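PDB 4PEY: putative secreted protein from Streptomyces sp. SirexAA-E, which hydrolyses laminarin and laminarioligosaccharides as a secreted exo-beta-1,3-glucanase of glycoside hydrolase family 55, releasing glucose and laminaribiose. Local coordinates for residues A[162-170]-A[181-192]; A[291-299]-A[316-324]. The protein carries 1 engineered substitution. All coordinates share one frame; numbering follows the deposited sequence. Where two conformers were deposited one is given.

Interaction 1: residues A[162-170]-A[181-192]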
loop_
_atom_site.group_PDB
_atom_site.type_symbol
_atom_site.label_atom_id
_atom_site.label_comp_id
_atom_site.label_asym_id
_atom_site.label_seq_id
_atom_site.Cartn_x
_atom_site.Cartn_y
_atom_site.Cartn_z
ATOM N N LYS A 162 -11.708 13.890 -0.328
ATOM C CA LYS A 162 -12.819 14.539 0.353
ATOM C C LYS A 162 -14.073 13.701 0.191
ATOM O O LYS A 162 -14.531 13.479 -0.937
ATOM C CB LYS A 162 -13.068 15.949 -0.191
ATOM C CG LYS A 162 -14.203 16.674 0.531
ATOM C CD LYS A 162 -14.433 18.084 0.007
ATOM C CE LYS A 162 -15.211 18.923 1.019
ATOM N NZ LYS A 162 -16.488 18.273 1.434
ATOM N N ILE A 163 -14.617 13.225 1.310
ATOM C CA ILE A 163 -15.895 12.525 1.298
ATOM C C ILE A 163 -16.895 13.469 1.968
ATOM O O ILE A 163 -16.748 13.796 3.157
ATOM C CB ILE A 163 -15.831 11.152 2.024
ATOM C CG1 ILE A 163 -14.935 10.169 1.257
ATOM C CG2 ILE A 163 -17.223 10.539 2.161
ATOM C CD1 ILE A 163 -13.489 10.268 1.577
ATOM N N ASP A 164 -17.877 13.953 1.201
ATOM C CA ASP A 164 -18.824 14.947 1.726
ATOM C C ASP A 164 -19.653 14.392 2.878
ATOM O O ASP A 164 -19.951 15.101 3.842
ATOM C CB ASP A 164 -19.787 15.439 0.642
ATOM C CG ASP A 164 -19.108 16.225 -0.462
ATOM O OD1 ASP A 164 -17.900 16.545 -0.362
ATOM O OD2 ASP A 164 -19.814 16.539 -1.444
ATOM N N GLY A 165 -20.039 13.124 2.759
ATOM C CA GLY A 165 -20.885 12.483 3.748
ATOM C C GLY A 165 -20.089 11.598 4.687
ATOM O O GLY A 165 -18.924 11.879 4.989
ATOM N N GLU A 166 -20.721 10.525 5.154
ATOM C CA GLU A 166 -20.109 9.646 6.139
ATOM C C GLU A 166 -19.328 8.508 5.496
ATOM O O GLU A 166 -19.792 7.894 4.530
ATOM C CB GLU A 166 -21.175 9.065 7.071
ATOM C CG GLU A 166 -20.586 8.164 8.138
ATOM C CD GLU A 166 -21.624 7.568 9.061
ATOM O OE1 GLU A 166 -22.114 6.456 8.775
ATOM O OE2 GLU A 166 -21.936 8.206 10.082
ATOM N N VAL A 167 -18.138 8.231 6.030
ATOM C CA VAL A 167 -17.431 6.994 5.713
ATOM C C VAL A 167 -17.888 5.919 6.687
ATOM O O VAL A 167 -17.788 6.102 7.904
ATOM C CB VAL A 167 -15.897 7.157 5.809
ATOM C CG1 VAL A 167 -15.199 5.846 5.456
ATOM C CG2 VAL A 167 -15.438 8.280 4.893
ATOM N N GLY A 168 -18.401 4.812 6.152
ATOM C CA GLY A 168 -18.888 3.711 6.974
ATOM C C GLY A 168 -18.052 2.457 6.798
ATOM O O GLY A 168 -18.163 1.768 5.787
ATOM N N PRO A 169 -17.182 2.153 7.779
ATOM C CA PRO A 169 -16.369 0.938 7.620
ATOM C C PRO A 169 -17.151 -0.351 7.857
ATOM O O PRO A 169 -16.824 -1.374 7.242
ATOM C CB PRO A 169 -15.274 1.105 8.681
ATOM C CG PRO A 169 -15.239 2.604 8.974
ATOM C CD PRO A 169 -16.680 3.028 8.851
ATOM N N TYR A 170 -18.157 -0.293 8.732
ATOM C CA TYR A 170 -18.927 -1.463 9.164
ATOM C C TYR A 170 -18.015 -2.608 9.594
ATOM O O TYR A 170 -17.389 -2.521 10.642
ATOM C CB TYR A 170 -19.897 -1.900 8.067
ATOM C CG TYR A 170 -20.918 -0.822 7.742
ATOM C CD1 TYR A 170 -22.012 -0.596 8.574
ATOM C CD2 TYR A 170 -20.783 -0.024 6.615
ATOM C CE1 TYR A 170 -22.942 0.396 8.289
ATOM C CE2 TYR A 170 -21.701 0.969 6.323
ATOM C CZ TYR A 170 -22.781 1.176 7.162
ATOM O OH TYR A 170 -23.698 2.165 6.863
ATOM N N SER A 181 -10.578 14.971 4.128
ATOM C CA SER A 181 -11.732 15.575 4.772
ATOM C C SER A 181 -12.889 14.585 4.712
ATOM O O SER A 181 -13.172 14.038 3.650
ATOM C CB SER A 181 -12.107 16.887 4.075
ATOM O OG SER A 181 -13.352 17.383 4.528
ATOM N N VAL A 182 -13.537 14.328 5.846
ATOM C CA VAL A 182 -14.726 13.469 5.852
ATOM C C VAL A 182 -15.891 14.172 6.554
ATOM O O VAL A 182 -15.686 14.921 7.522
ATOM C CB VAL A 182 -14.458 12.090 6.536
ATOM C CG1 VAL A 182 -13.345 11.346 5.813
ATOM C CG2 VAL A 182 -14.152 12.245 8.030
ATOM N N GLY A 183 -17.109 13.951 6.060
ATOM C CA GLY A 183 -18.286 14.521 6.695
ATOM C C GLY A 183 -18.638 13.827 7.998
ATOM O O GLY A 183 -19.268 14.414 8.877
ATOM N N GLY A 184 -18.228 12.567 8.115
ATOM C CA GLY A 184 -18.484 11.771 9.300
ATOM C C GLY A 184 -17.749 10.451 9.208
ATOM O O GLY A 184 -17.271 10.068 8.138
ATOM N N TRP A 185 -17.650 9.760 10.338
ATOM C CA TRP A 185 -17.012 8.455 10.397
ATOM C C TRP A 185 -17.858 7.538 11.268
ATOM O O TRP A 185 -18.092 7.833 12.437
ATOM C CB TRP A 185 -15.593 8.561 10.952
ATOM C CG TRP A 185 -14.833 7.298 10.753
ATOM C CD1 TRP A 185 -14.828 6.202 11.566
ATOM C CD2 TRP A 185 -13.974 6.988 9.650
ATOM N NE1 TRP A 185 -14.020 5.221 11.032
ATOM C CE2 TRP A 185 -13.480 5.682 9.860
ATOM C CE3 TRP A 185 -13.567 7.693 8.510
ATOM C CZ2 TRP A 185 -12.605 5.062 8.968
ATOM C CZ3 TRP A 185 -12.697 7.078 7.623
ATOM C CH2 TRP A 185 -12.224 5.778 7.857
ATOM N N GLY A 186 -18.301 6.419 10.703
ATOM C CA GLY A 186 -19.368 5.631 11.306
ATOM C C GLY A 186 -19.016 4.749 12.493
ATOM O O GLY A 186 -19.781 4.661 13.461
ATOM N N ASN A 187 -17.877 4.069 12.416
ATOM C CA ASN A 187 -17.500 3.127 13.469
ATOM C C ASN A 187 -16.046 2.696 13.361
ATOM O O ASN A 187 -15.384 2.942 12.344
ATOM C CB ASN A 187 -18.411 1.889 13.432
ATOM C CG ASN A 187 -18.164 1.009 12.212
ATOM O OD1 ASN A 187 -18.496 1.378 11.085
ATOM N ND2 ASN A 187 -17.591 -0.170 12.437
ATOM N N GLY A 188 -15.550 2.062 14.422
ATOM C CA GLY A 188 -14.238 1.438 14.407
ATOM C C GLY A 188 -14.367 0.013 14.907
ATOM O O GLY A 188 -15.189 -0.264 15.774
ATOM N N VAL A 189 -13.563 -0.892 14.359
ATOM C CA VAL A 189 -13.621 -2.302 14.734
ATOM C C VAL A 189 -12.390 -2.667 15.572
ATOM O O VAL A 189 -12.509 -2.797 16.793
ATOM C CB VAL A 189 -13.757 -3.193 13.484
ATOM C CG1 VAL A 189 -13.737 -4.676 13.853
ATOM C CG2 VAL A 189 -15.060 -2.841 12.767
ATOM N N TRP A 190 -11.216 -2.791 14.944
ATOM C CA TRP A 190 -9.985 -3.057 15.707
ATOM C C TRP A 190 -8.988 -1.896 15.714
ATOM O O TRP A 190 -8.316 -1.670 16.723
ATOM C CB TRP A 190 -9.254 -4.297 15.178
ATOM C CG TRP A 190 -10.030 -5.582 15.275
ATOM C CD1 TRP A 190 -11.133 -5.835 16.040
ATOM C CD2 TRP A 190 -9.767 -6.776 14.537
ATOM N NE1 TRP A 190 -11.565 -7.126 15.831
ATOM C CE2 TRP A 190 -10.739 -7.727 14.916
ATOM C CE3 TRP A 190 -8.788 -7.141 13.609
ATOM C CZ2 TRP A 190 -10.776 -9.011 14.379
ATOM C CZ3 TRP A 190 -8.820 -8.415 13.080
ATOM C CH2 TRP A 190 -9.809 -9.339 13.467
ATOM N N ASN A 191 -8.875 -1.173 14.599
ATOM C CA ASN A 191 -7.832 -0.152 14.488
ATOM C C ASN A 191 -8.102 0.818 13.356
ATOM O O ASN A 191 -7.685 0.575 12.224
ATOM C CB ASN A 191 -6.458 -0.810 14.282
ATOM C CG ASN A 191 -5.348 0.202 13.987
ATOM O OD1 ASN A 191 -5.445 1.376 14.342
ATOM N ND2 ASN A 191 -4.294 -0.259 13.312
ATOM N N MET A 192 -8.805 1.890 13.626
ATOM C CA MET A 192 -8.980 2.960 12.679
ATOM C C MET A 192 -8.079 4.140 13.018
ATOM O O MET A 192 -8.213 4.749 14.051
ATOM C CB MET A 192 -10.448 3.414 12.625
ATOM C CG MET A 192 -11.425 2.558 11.826
ATOM S SD MET A 192 -11.349 0.741 12.049
ATOM C CE MET A 192 -12.511 0.215 10.794
HETATM O O HOH W 1 -15.832 16.465 3.840
#
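Val167 and Pro169 share one face of the Trp185 indole. Val167 CG1 makes a CH-pi contact, 3.9 Å from the centroid of the six-membered ring. Pro169 lies toward the rim of the same face, its CG 3.5 Å from Trp185 NE1. The Trp185 chi1 of -168° sets CG trans to the main-chain N and lays the ring across Val167 and Pro169. Phe194 meets the indole edge-to-face, and Tyr210 also packs against it. Val167 CG2 extends this apolar patch to Val182 CG1.

The Asn187 amide is the second flat group. Its OD1 accepts Tyr170 N at 2.9 Å, in the carbonyl plane and on a lone pair. Its ND2 donates to Tyr170 O at 3.0 Å, nearly in the amide plane. The two bonds fix the rotation of the amide and hold the chain at Tyr170. Pro169 CB also touches Met192 CE.

The backbones run parallel. Val167 N bonds to Gly184 O, and Gly186 N to Val167 O. The register slips by one at a beta bulge between Ile163 and Glu166, where both chains turn a corner. At the N-terminal end of the pairing, one water joins Lys162 NZ, Ile163 O and Ser181 OG. Lys162 NZ also forms a salt bridge with Asp164 OD1 (2.9 Å), and His138 NE2 hydrogen-bonds to the same oxygen.

The Tyr170 ring meets that of Tyr150, and Val189 lies near Gln173; both partners bind substrate. Parallel strands stacked through a shared corner, with Ile163 beside Val182 and Val167 beside Trp185 on one face, are characteristic of successive coils of a right-handed parallel beta-helix, the fold of family 55.

Interaction 2: residues A[291-299]-A[316-324]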
loop_
_atom_site.group_PDB
_atom_site.type_symbol
_atom_site.label_atom_id
_atom_site.label_comp_id
_atom_site.label_asym_id
_atom_site.label_seq_id
_atom_site.Cartn_x
_atom_site.Cartn_y
_atom_site.Cartn_z
ATOM N N VAL A 291 3.343 -7.175 -17.289
ATOM C CA VAL A 291 4.243 -7.900 -16.415
ATOM C C VAL A 291 5.618 -7.920 -17.057
ATOM O O VAL A 291 5.780 -8.393 -18.194
ATOM C CB VAL A 291 3.742 -9.334 -16.150
ATOM C CG1 VAL A 291 4.742 -10.107 -15.297
ATOM C CG2 VAL A 291 2.378 -9.303 -15.473
ATOM N N TYR A 292 6.600 -7.415 -16.319
ATOM C CA TYR A 292 7.952 -7.204 -16.828
ATOM C C TYR A 292 8.989 -8.054 -16.103
ATOM O O TYR A 292 9.298 -7.791 -14.951
ATOM C CB TYR A 292 8.326 -5.719 -16.698
ATOM C CG TYR A 292 7.347 -4.810 -17.382
ATOM C CD1 TYR A 292 6.252 -4.277 -16.698
ATOM C CD2 TYR A 292 7.494 -4.506 -18.724
ATOM C CE1 TYR A 292 5.339 -3.452 -17.344
ATOM C CE2 TYR A 292 6.595 -3.688 -19.370
ATOM C CZ TYR A 292 5.521 -3.161 -18.678
ATOM O OH TYR A 292 4.637 -2.347 -19.347
ATOM N N HIS A 293 9.529 -9.065 -16.779
ATOM C CA HIS A 293 10.655 -9.822 -16.231
ATOM C C HIS A 293 11.944 -9.046 -16.462
ATOM O O HIS A 293 12.164 -8.513 -17.550
ATOM C CB HIS A 293 10.761 -11.211 -16.875
ATOM C CG HIS A 293 9.692 -12.161 -16.440
ATOM N ND1 HIS A 293 9.899 -13.125 -15.474
ATOM C CD2 HIS A 293 8.399 -12.286 -16.825
ATOM C CE1 HIS A 293 8.780 -13.804 -15.285
ATOM N NE2 HIS A 293 7.856 -13.316 -16.098
ATOM N N VAL A 294 12.799 -8.983 -15.448
ATOM C CA VAL A 294 14.102 -8.344 -15.603
ATOM C C VAL A 294 15.219 -9.315 -15.191
ATOM O O VAL A 294 15.080 -10.061 -14.223
ATOM C CB VAL A 294 14.199 -7.025 -14.782
ATOM C CG1 VAL A 294 13.226 -5.990 -15.322
ATOM C CG2 VAL A 294 13.957 -7.264 -13.293
ATOM N N ASP A 295 16.319 -9.326 -15.942
ATOM C CA ASP A 295 17.420 -10.238 -15.630
ATOM C C ASP A 295 18.535 -9.541 -14.852
ATOM O O ASP A 295 19.537 -10.155 -14.489
ATOM C CB ASP A 295 17.974 -10.881 -16.906
ATOM C CG ASP A 295 18.606 -9.885 -17.849
ATOM O OD1 ASP A 295 18.441 -8.663 -17.659
ATOM O OD2 ASP A 295 19.270 -10.338 -18.806
ATOM N N GLN A 296 18.341 -8.251 -14.604
ATOM C CA GLN A 296 19.231 -7.473 -13.746
ATOM C C GLN A 296 18.391 -6.395 -13.069
ATOM O O GLN A 296 17.301 -6.075 -13.544
ATOM C CB GLN A 296 20.380 -6.850 -14.544
ATOM C CG GLN A 296 19.920 -5.829 -15.563
ATOM C CD GLN A 296 21.062 -5.227 -16.359
ATOM O OE1 GLN A 296 21.778 -4.351 -15.872
ATOM N NE2 GLN A 296 21.237 -5.696 -17.591
ATOM N N PRO A 297 18.887 -5.832 -11.953
ATOM C CA PRO A 297 18.064 -4.818 -11.281
ATOM C C PRO A 297 17.788 -3.579 -12.129
ATOM O O PRO A 297 18.647 -3.131 -12.893
ATOM C CB PRO A 297 18.909 -4.433 -10.060
ATOM C CG PRO A 297 19.780 -5.616 -9.816
ATOM C CD PRO A 297 20.084 -6.177 -11.167
ATOM N N ILE A 298 16.580 -3.044 -11.996
ATOM C CA ILE A 298 16.297 -1.698 -12.456
ATOM C C ILE A 298 16.989 -0.747 -11.492
ATOM O O ILE A 298 16.769 -0.814 -10.278
ATOM C CB ILE A 298 14.777 -1.418 -12.515
ATOM C CG1 ILE A 298 14.131 -2.282 -13.600
ATOM C CG2 ILE A 298 14.500 0.069 -12.736
ATOM C CD1 ILE A 298 12.622 -2.411 -13.453
ATOM N N GLU A 299 17.849 0.112 -12.030
ATOM C CA GLU A 299 18.641 1.021 -11.215
ATOM C C GLU A 299 18.213 2.461 -11.438
ATOM O O GLU A 299 18.268 2.972 -12.557
ATOM C CB GLU A 299 20.135 0.858 -11.521
ATOM C CG GLU A 299 20.621 -0.558 -11.282
ATOM C CD GLU A 299 22.119 -0.663 -11.178
ATOM O OE1 GLU A 299 22.805 0.355 -11.408
ATOM O OE2 GLU A 299 22.607 -1.771 -10.865
ATOM N N ILE A 316 8.935 -8.685 -12.254
ATOM C CA ILE A 316 9.407 -9.956 -11.718
ATOM C C ILE A 316 10.910 -10.061 -11.939
ATOM O O ILE A 316 11.370 -10.072 -13.084
ATOM C CB ILE A 316 8.721 -11.170 -12.377
ATOM C CG1 ILE A 316 7.216 -11.176 -12.076
ATOM C CG2 ILE A 316 9.373 -12.482 -11.909
ATOM C CD1 ILE A 316 6.450 -12.204 -12.912
ATOM N N PRO A 317 11.683 -10.129 -10.848
ATOM C CA PRO A 317 13.128 -10.312 -10.997
ATOM C C PRO A 317 13.470 -11.783 -11.245
ATOM O O PRO A 317 13.118 -12.658 -10.445
ATOM C CB PRO A 317 13.682 -9.818 -9.657
ATOM C CG PRO A 317 12.578 -10.152 -8.670
ATOM C CD PRO A 317 11.269 -10.030 -9.437
ATOM N N ASP A 318 14.136 -12.050 -12.362
ATOM C CA ASP A 318 14.609 -13.398 -12.665
ATOM C C ASP A 318 15.982 -13.631 -12.044
ATOM O O ASP A 318 16.640 -12.681 -11.605
ATOM C CB ASP A 318 14.692 -13.624 -14.180
ATOM C CG ASP A 318 13.342 -13.524 -14.872
ATOM O OD1 ASP A 318 12.291 -13.656 -14.202
ATOM O OD2 ASP A 318 13.338 -13.332 -16.105
ATOM N N ASN A 319 16.410 -14.894 -12.013
ATOM C CA ASN A 319 17.786 -15.247 -11.647
ATOM C C ASN A 319 18.210 -14.753 -10.267
ATOM O O ASN A 319 19.400 -14.567 -10.002
ATOM C CB ASN A 319 18.777 -14.701 -12.687
ATOM C CG ASN A 319 18.381 -15.032 -14.106
ATOM O OD1 ASN A 319 17.765 -16.063 -14.375
ATOM N ND2 ASN A 319 18.720 -14.147 -15.027
ATOM N N GLY A 320 17.235 -14.534 -9.392
ATOM C CA GLY A 320 17.526 -14.148 -8.024
ATOM C C GLY A 320 17.995 -12.716 -7.842
ATOM O O GLY A 320 18.492 -12.363 -6.775
ATOM N N VAL A 321 17.837 -11.874 -8.861
ATOM C CA VAL A 321 18.315 -10.503 -8.729
ATOM C C VAL A 321 17.346 -9.648 -7.921
ATOM O O VAL A 321 16.202 -10.024 -7.668
ATOM C CB VAL A 321 18.559 -9.818 -10.110
ATOM C CG1 VAL A 321 19.515 -10.649 -10.960
ATOM C CG2 VAL A 321 17.241 -9.556 -10.850
ATOM N N THR A 322 17.833 -8.494 -7.503
ATOM C CA THR A 322 17.003 -7.471 -6.893
ATOM C C THR A 322 16.194 -6.794 -8.012
ATOM O O THR A 322 16.743 -6.520 -9.074
ATOM C CB THR A 322 17.894 -6.461 -6.134
ATOM O OG1 THR A 322 18.648 -7.168 -5.133
ATOM C CG2 THR A 322 17.074 -5.351 -5.490
ATOM N N ALA A 323 14.895 -6.562 -7.805
ATOM C CA ALA A 323 14.063 -5.976 -8.860
ATOM C C ALA A 323 14.353 -4.490 -9.071
ATOM O O ALA A 323 14.405 -4.006 -10.208
ATOM C CB ALA A 323 12.572 -6.167 -8.546
ATOM N N LEU A 324 14.509 -3.762 -7.968
ATOM C CA LEU A 324 14.616 -2.310 -8.017
ATOM C C LEU A 324 15.624 -1.809 -6.995
ATOM O O LEU A 324 15.511 -2.116 -5.804
ATOM C CB LEU A 324 13.248 -1.674 -7.758
ATOM C CG LEU A 324 13.202 -0.148 -7.725
ATOM C CD1 LEU A 324 13.614 0.426 -9.070
ATOM C CD2 LEU A 324 11.811 0.325 -7.335
HETATM O O HOH W 2 20.928 -12.355 -14.059
#
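His293 and Asp318 meet through a nearly straight hydrogen bond. His293 ND1 donates to Asp318 OD1 at 2.8 Å with an angle of 176° at the hydrogen. The carboxylate oxygen lies in the ring plane and uses its syn lone pair, although the two planes are 41° apart. Ile316 lies beside His293 and places CB over one ring face, 4.1 Å from the centroid. Its CD1 reaches on to Val291 CG1 at 3.6 Å.

The backbone ladder positions these groups. Ile316 N bonds to Tyr292 O, Val294 N to Ile316 O, and Asp318 N to Val294 O. The last bond anchors the backbone of Asp318, which carries the carboxylate to His293.

Farther out, a type I' turn runs from Asp318 to Val321, closed by Val321 N to Asp318 O. A water links Asn319 ND2 to Asp295 O. Val321 CB then rests against Pro297 CD at 4.1 Å. Thr322 O is buried near Pro297 CA and has no hydrogen-bond partner in the model. Pairing resumes where Ile298 N bonds to Ala323 O, and Ile298 CG2 packs on Leu324 CD1 at 3.8 Å. Helix 272-280 packs against Val294 and Ile298.

Parallel pairing on both sides of an intervening loop is characteristic of adjacent coils of a parallel beta-helix.

From the N terminus, the chain first closes interaction 1, where 181-192 returns beside 162-170 after ten intervening residues. Interaction 2 follows, with 316-324 coming back to 291-299 after sixteen. The two loops are in series and neither nest nor cross. Interaction 1 ties strand 162-168 to strands 180-182 and 184-185. Interaction 2 joins strand 291-294 to strand 314-317, and strand 298-300 to strand 324-326. The contacts lie on opposite sides of the chain's centre, with their own centres about 40 Å apart and nearest atoms about 26 Å apart. Interaction 1 borders substrate-binding residues, whereas interaction 2 is structural packing remote from them.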